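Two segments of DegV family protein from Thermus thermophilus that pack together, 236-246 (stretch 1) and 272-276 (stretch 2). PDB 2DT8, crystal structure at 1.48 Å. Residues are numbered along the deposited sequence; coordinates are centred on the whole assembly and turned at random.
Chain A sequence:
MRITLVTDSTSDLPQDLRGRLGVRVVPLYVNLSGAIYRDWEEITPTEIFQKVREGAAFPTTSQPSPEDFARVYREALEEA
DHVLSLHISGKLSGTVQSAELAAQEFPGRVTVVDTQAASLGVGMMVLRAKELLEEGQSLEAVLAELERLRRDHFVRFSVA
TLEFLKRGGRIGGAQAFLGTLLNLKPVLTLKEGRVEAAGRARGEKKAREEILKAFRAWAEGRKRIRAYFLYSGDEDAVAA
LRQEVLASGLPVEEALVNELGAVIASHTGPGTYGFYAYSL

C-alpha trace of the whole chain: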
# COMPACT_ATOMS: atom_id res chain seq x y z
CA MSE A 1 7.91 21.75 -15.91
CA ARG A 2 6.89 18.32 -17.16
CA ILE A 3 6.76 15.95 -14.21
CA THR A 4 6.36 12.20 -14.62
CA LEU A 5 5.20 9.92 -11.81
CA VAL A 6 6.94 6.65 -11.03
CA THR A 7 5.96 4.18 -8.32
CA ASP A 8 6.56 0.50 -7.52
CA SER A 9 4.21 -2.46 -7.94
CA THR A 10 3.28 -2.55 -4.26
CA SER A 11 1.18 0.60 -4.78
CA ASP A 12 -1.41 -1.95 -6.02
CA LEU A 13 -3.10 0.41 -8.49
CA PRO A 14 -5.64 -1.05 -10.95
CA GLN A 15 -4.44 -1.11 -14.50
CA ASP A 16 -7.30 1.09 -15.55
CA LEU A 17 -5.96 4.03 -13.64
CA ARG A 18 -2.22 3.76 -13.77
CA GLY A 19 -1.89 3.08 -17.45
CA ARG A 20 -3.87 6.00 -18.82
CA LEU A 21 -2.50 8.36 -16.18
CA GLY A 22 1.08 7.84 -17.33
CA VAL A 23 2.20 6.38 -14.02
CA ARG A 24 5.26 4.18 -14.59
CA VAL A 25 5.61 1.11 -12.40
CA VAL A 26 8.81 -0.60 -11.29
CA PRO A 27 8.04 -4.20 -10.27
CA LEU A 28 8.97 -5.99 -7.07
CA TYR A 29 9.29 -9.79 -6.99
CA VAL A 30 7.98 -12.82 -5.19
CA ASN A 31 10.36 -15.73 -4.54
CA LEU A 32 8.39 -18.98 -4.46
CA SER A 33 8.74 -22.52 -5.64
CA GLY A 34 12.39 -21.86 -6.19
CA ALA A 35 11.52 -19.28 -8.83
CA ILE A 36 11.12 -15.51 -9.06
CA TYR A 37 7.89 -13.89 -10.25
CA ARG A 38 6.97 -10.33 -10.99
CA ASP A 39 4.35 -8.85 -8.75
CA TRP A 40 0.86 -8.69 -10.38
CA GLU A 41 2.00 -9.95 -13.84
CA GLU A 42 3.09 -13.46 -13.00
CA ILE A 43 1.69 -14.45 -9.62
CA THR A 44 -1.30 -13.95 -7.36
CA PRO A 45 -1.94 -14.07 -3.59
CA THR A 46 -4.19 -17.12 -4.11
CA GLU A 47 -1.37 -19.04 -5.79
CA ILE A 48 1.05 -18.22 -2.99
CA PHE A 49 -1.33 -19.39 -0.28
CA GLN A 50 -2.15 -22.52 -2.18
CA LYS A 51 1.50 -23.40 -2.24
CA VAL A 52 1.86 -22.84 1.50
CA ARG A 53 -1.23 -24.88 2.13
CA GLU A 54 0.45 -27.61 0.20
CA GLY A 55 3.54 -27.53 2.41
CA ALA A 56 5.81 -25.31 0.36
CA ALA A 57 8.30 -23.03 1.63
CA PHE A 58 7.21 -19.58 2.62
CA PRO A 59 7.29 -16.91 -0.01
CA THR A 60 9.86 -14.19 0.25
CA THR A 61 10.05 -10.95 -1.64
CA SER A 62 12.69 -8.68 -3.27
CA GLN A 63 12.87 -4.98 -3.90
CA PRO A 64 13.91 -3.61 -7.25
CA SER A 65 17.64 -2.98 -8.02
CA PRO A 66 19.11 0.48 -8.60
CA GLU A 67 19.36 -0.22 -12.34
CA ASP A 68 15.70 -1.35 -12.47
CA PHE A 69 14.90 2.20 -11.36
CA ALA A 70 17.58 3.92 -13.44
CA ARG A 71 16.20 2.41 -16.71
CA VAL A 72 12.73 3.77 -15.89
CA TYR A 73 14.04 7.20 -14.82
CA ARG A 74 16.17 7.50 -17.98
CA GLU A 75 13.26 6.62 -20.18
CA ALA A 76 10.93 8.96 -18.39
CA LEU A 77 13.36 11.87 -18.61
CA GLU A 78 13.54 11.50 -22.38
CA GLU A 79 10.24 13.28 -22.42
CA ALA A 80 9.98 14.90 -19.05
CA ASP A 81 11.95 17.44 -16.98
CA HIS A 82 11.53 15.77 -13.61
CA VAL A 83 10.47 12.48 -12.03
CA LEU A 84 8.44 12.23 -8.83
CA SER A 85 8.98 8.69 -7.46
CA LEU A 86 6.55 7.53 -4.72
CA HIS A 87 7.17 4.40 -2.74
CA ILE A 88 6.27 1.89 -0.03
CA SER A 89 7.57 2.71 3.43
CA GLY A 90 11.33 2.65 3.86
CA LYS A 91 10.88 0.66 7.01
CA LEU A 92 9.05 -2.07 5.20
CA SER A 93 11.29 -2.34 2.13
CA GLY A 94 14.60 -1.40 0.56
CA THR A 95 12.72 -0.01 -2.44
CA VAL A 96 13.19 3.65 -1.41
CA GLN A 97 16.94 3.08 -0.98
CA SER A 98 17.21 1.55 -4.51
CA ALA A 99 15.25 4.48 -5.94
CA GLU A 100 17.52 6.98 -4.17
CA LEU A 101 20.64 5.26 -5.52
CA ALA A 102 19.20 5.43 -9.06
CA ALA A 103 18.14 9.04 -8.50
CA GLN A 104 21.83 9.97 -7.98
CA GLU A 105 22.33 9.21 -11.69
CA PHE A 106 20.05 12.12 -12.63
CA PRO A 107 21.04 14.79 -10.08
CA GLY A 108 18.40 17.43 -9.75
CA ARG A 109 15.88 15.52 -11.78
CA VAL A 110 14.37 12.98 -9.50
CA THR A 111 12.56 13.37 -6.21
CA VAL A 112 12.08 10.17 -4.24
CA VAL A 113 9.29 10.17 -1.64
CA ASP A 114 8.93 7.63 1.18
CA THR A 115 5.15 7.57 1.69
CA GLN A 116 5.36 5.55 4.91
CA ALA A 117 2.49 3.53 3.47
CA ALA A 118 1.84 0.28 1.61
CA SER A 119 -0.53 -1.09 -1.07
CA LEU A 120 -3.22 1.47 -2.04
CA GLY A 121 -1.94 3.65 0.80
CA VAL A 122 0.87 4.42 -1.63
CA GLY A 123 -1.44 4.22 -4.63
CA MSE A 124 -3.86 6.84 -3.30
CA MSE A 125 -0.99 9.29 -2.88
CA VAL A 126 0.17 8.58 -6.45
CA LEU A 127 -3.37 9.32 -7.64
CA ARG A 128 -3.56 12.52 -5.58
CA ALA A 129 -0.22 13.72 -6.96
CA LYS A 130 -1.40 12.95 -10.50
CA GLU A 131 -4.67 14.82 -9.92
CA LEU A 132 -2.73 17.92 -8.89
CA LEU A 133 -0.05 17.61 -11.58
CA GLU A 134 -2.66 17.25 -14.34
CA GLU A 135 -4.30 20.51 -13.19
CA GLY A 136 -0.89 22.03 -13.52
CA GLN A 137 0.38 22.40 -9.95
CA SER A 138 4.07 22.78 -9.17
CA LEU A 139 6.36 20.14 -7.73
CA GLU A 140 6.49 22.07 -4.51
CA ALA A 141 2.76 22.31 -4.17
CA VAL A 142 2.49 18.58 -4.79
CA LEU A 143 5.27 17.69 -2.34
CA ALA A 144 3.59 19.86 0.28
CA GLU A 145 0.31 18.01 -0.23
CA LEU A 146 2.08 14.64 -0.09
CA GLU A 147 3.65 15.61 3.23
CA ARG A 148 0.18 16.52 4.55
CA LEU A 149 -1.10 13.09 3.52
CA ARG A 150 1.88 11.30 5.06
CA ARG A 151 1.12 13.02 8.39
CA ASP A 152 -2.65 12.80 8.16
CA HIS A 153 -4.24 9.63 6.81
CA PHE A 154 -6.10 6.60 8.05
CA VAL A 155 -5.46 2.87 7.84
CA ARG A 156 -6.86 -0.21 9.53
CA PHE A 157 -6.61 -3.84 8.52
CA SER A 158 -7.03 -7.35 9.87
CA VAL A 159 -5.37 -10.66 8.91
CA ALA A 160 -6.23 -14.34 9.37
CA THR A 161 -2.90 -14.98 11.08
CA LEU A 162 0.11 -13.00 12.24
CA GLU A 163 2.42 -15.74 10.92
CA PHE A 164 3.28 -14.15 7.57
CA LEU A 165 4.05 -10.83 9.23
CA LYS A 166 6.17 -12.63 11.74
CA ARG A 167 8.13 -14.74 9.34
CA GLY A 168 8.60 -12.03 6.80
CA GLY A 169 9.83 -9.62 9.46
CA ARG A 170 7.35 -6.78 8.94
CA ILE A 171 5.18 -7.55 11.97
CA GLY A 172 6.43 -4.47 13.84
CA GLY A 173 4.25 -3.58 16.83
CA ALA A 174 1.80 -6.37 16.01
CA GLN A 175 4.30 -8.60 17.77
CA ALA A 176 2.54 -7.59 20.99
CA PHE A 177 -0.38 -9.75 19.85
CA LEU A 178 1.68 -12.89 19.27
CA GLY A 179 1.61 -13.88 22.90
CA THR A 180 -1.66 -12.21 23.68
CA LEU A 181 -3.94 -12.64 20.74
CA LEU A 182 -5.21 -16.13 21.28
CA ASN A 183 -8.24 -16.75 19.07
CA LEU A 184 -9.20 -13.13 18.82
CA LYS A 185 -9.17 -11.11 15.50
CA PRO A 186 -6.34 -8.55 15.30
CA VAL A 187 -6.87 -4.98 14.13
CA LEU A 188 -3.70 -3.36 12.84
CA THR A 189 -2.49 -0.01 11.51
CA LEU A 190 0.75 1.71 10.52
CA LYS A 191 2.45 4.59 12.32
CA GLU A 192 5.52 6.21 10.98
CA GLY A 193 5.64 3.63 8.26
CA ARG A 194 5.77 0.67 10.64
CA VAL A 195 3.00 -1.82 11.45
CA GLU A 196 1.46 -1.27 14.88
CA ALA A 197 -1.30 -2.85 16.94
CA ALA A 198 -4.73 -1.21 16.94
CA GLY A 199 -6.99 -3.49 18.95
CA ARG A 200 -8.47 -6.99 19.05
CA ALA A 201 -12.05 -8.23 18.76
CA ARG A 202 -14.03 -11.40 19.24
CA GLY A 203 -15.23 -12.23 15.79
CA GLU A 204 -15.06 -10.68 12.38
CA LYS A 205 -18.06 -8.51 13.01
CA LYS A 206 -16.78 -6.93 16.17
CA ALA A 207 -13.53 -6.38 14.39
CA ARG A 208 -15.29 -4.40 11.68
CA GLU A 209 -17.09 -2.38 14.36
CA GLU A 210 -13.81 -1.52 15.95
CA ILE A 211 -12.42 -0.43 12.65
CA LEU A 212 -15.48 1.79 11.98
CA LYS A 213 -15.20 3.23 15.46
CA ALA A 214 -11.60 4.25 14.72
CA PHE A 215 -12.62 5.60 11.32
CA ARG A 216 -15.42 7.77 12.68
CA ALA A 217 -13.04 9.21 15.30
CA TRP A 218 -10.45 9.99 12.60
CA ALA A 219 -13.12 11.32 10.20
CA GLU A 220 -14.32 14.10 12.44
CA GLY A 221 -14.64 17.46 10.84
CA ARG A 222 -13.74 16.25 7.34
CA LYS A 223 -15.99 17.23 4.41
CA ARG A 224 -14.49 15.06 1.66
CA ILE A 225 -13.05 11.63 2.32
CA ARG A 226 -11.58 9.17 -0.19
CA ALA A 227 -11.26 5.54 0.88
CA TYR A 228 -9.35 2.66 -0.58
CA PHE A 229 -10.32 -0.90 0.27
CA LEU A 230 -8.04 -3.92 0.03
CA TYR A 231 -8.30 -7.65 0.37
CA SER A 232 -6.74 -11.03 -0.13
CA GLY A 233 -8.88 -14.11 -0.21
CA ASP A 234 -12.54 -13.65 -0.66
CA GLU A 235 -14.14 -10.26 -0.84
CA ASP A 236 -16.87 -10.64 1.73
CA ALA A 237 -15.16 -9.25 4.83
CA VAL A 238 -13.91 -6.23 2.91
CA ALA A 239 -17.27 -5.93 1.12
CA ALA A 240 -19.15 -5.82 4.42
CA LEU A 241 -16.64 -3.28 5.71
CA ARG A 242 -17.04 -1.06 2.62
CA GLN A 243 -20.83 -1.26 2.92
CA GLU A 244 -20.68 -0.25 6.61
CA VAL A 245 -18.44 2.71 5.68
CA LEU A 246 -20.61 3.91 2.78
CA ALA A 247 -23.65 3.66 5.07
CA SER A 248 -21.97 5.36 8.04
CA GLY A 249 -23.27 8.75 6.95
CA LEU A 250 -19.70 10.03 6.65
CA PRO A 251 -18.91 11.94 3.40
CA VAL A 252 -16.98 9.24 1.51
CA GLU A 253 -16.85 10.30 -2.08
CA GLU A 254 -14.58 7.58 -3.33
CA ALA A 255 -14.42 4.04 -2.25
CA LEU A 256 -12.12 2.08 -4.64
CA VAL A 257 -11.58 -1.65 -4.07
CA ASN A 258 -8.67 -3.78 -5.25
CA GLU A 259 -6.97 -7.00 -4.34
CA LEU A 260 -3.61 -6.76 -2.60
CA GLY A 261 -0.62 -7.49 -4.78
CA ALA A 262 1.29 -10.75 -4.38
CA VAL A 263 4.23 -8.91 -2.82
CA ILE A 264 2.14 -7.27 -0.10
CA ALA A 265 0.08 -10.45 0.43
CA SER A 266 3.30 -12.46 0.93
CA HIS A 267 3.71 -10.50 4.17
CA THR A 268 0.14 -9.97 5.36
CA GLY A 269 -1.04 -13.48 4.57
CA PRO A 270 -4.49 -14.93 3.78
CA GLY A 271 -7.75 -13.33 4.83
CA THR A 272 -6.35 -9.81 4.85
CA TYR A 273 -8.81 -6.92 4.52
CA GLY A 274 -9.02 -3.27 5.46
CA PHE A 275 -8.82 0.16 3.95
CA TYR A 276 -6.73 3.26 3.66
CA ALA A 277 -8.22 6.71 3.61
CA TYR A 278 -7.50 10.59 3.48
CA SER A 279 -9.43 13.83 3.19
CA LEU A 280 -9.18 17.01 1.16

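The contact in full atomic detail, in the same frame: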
# COMPACT_ATOMS: atom_id res chain seq x y z
N ASP A 236 -15.85 -10.88 0.74
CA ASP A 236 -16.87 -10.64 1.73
C ASP A 236 -16.64 -9.78 2.99
O ASP A 236 -17.42 -8.89 3.31
CB ASP A 236 -17.48 -11.98 2.33
CG ASP A 236 -18.20 -12.75 1.28
OD1 ASP A 236 -18.38 -12.20 0.17
OD2 ASP A 236 -18.58 -13.90 1.56
N ALA A 237 -15.53 -10.05 3.67
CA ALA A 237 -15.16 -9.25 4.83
C ALA A 237 -14.95 -7.82 4.39
O ALA A 237 -15.55 -6.91 4.96
CB ALA A 237 -13.88 -9.78 5.50
N VAL A 238 -14.13 -7.60 3.36
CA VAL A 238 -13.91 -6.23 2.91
C VAL A 238 -15.19 -5.62 2.33
O VAL A 238 -15.42 -4.42 2.46
CB VAL A 238 -12.76 -6.11 1.86
CG1 VAL A 238 -13.26 -6.39 0.45
CG2 VAL A 238 -12.15 -4.71 1.95
N ALA A 239 -16.03 -6.44 1.69
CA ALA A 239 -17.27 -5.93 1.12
C ALA A 239 -18.19 -5.43 2.22
O ALA A 239 -18.80 -4.37 2.10
CB ALA A 239 -17.97 -7.00 0.28
N ALA A 240 -18.30 -6.21 3.30
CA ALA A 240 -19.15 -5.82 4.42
C ALA A 240 -18.61 -4.54 5.06
O ALA A 240 -19.37 -3.67 5.49
CB ALA A 240 -19.20 -6.93 5.45
N LEU A 241 -17.29 -4.44 5.13
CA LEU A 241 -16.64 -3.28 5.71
C LEU A 241 -16.92 -2.04 4.85
O LEU A 241 -17.24 -0.97 5.38
CB LEU A 241 -15.14 -3.54 5.82
CG LEU A 241 -14.28 -2.48 6.51
CD1 LEU A 241 -14.75 -2.29 7.95
CD2 LEU A 241 -12.81 -2.92 6.50
N ARG A 242 -16.80 -2.18 3.53
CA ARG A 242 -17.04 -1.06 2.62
C ARG A 242 -18.50 -0.62 2.70
O ARG A 242 -18.79 0.57 2.63
CB ARG A 242 -16.69 -1.46 1.18
CG ARG A 242 -16.93 -0.37 0.14
CD ARG A 242 -16.46 -0.84 -1.23
NE ARG A 242 -16.64 0.16 -2.28
CZ ARG A 242 -17.70 0.24 -3.07
NH1 ARG A 242 -18.70 -0.62 -2.95
NH2 ARG A 242 -17.77 1.19 -4.00
N GLN A 243 -19.41 -1.58 2.83
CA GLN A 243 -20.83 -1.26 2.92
C GLN A 243 -21.12 -0.47 4.19
O GLN A 243 -21.86 0.52 4.17
CB GLN A 243 -21.65 -2.56 2.89
CG GLN A 243 -21.64 -3.24 1.51
CD GLN A 243 -21.96 -4.73 1.56
OE1 GLN A 243 -21.97 -5.40 0.53
NE2 GLN A 243 -22.22 -5.24 2.76
N GLU A 244 -20.56 -0.90 5.31
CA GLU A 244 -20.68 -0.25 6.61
C GLU A 244 -20.07 1.16 6.54
O GLU A 244 -20.72 2.14 6.89
CB GLU A 244 -20.01 -1.11 7.69
CG GLU A 244 -20.72 -2.47 7.89
CD GLU A 244 -20.07 -3.37 8.94
OE1 GLU A 244 -18.88 -3.73 8.77
OE2 GLU A 244 -20.75 -3.73 9.92
N VAL A 245 -19.03 1.38 5.82
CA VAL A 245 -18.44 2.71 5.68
C VAL A 245 -19.29 3.63 4.80
O VAL A 245 -19.48 4.81 5.13
CB VAL A 245 -17.02 2.64 5.07
CG1 VAL A 245 -16.55 4.02 4.64
CG2 VAL A 245 -16.05 2.07 6.11
N LEU A 246 -19.79 3.11 3.68
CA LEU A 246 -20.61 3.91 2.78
C LEU A 246 -21.98 4.21 3.37
O LEU A 246 -22.67 5.12 2.90
CB LEU A 246 -20.75 3.21 1.43
CG LEU A 246 -19.51 3.25 0.52
CD1 LEU A 246 -19.76 2.49 -0.77
CD2 LEU A 246 -19.15 4.70 0.22
N THR A 272 -6.67 -11.18 4.49
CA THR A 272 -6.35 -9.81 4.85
C THR A 272 -7.42 -8.89 4.26
O THR A 272 -7.90 -9.11 3.14
CB THR A 272 -4.97 -9.38 4.28
OG1 THR A 272 -3.96 -10.26 4.80
CG2 THR A 272 -4.62 -7.94 4.69
N TYR A 273 -7.84 -7.89 5.02
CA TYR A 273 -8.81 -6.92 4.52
C TYR A 273 -8.69 -5.65 5.33
O TYR A 273 -8.23 -5.67 6.47
CB TYR A 273 -10.25 -7.46 4.60
CG TYR A 273 -10.76 -7.72 6.00
CD1 TYR A 273 -10.51 -8.93 6.65
CD2 TYR A 273 -11.51 -6.75 6.67
CE1 TYR A 273 -10.98 -9.17 7.92
CE2 TYR A 273 -11.99 -6.98 7.95
CZ TYR A 273 -11.72 -8.19 8.57
OH TYR A 273 -12.20 -8.43 9.84
N GLY A 274 -9.09 -4.53 4.74
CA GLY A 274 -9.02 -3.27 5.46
C GLY A 274 -9.14 -2.16 4.41
O GLY A 274 -9.55 -2.39 3.28
N PHE A 275 -8.72 -0.97 4.86
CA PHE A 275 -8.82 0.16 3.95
C PHE A 275 -7.93 1.33 4.38
O PHE A 275 -7.60 1.49 5.55
CB PHE A 275 -10.20 0.71 3.53
CG PHE A 275 -10.85 1.38 4.71
CD1 PHE A 275 -11.47 0.61 5.68
CD2 PHE A 275 -10.86 2.76 4.80
CE1 PHE A 275 -12.10 1.23 6.75
CE2 PHE A 275 -11.49 3.37 5.88
CZ PHE A 275 -12.11 2.61 6.86
N TYR A 276 -7.52 2.09 3.35
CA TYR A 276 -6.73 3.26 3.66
C TYR A 276 -7.70 4.39 3.32
O TYR A 276 -8.68 4.21 2.60
CB TYR A 276 -5.59 3.34 2.58
CG TYR A 276 -4.27 3.06 3.20
CD1 TYR A 276 -3.58 4.07 3.85
CD2 TYR A 276 -3.71 1.79 3.11
CE1 TYR A 276 -2.34 3.82 4.42
CE2 TYR A 276 -2.47 1.53 3.67
CZ TYR A 276 -1.78 2.54 4.32
OH TYR A 276 -0.56 2.29 4.90

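The centre of the contact is Leu 241, whose CA-to-CB bond points toward the strand and whose side chain settles between two aromatic rings. With chi1 t and chi2 p, Leu 241 places CD2 4.0 Å from CD2 of Tyr 273 and 3.9 Å from CD1 of Phe 275, meeting each ring at its edge, near the ring plane. The rings belong to alternate strand residues, both with chi1 p and with the CA-to-CB bond toward the helix. Between them Gly 274 leaves its backbone open to the same methyl, and Leu 241 CD2 approaches Gly 274 CA to 3.9 Å. A CB at Gly 274 would point away from the helix; the backbone angles (164/-162) by themselves call for glycine, since a CB would be jammed against the carbonyl oxygen of Tyr 273.

One helical turn before Leu 241, Ala 237 covers a face of the Tyr 273 ring. Ala 237 CB sits 3.7 Å from the centroid of the Tyr 273 ring and only 11° off the ring normal, a CH-pi contact. One turn after Leu 241, Val 245 extends the apolar row, its CG2 lying 4.0 Å from CZ of Phe 275. The spacing of these three residues places them along one side of the helix, which crosses the strand at -41° with a closest axial approach of 7.6 Å.

Val 238 flanks this row, its CB pointing sideways. The CB atoms of Val 238 and Tyr 273 are 4.0 Å apart, while Val 238 CG2 reaches within 3.7 Å of the carbonyl O of Gly 274, a contact of methyl with polar backbone. No hydrogen bond joins the two stretches. Farther out, Arg 242 starts sideways but its end leads away, and its NE and NH2 are hydrogen-bonded elsewhere in the structure.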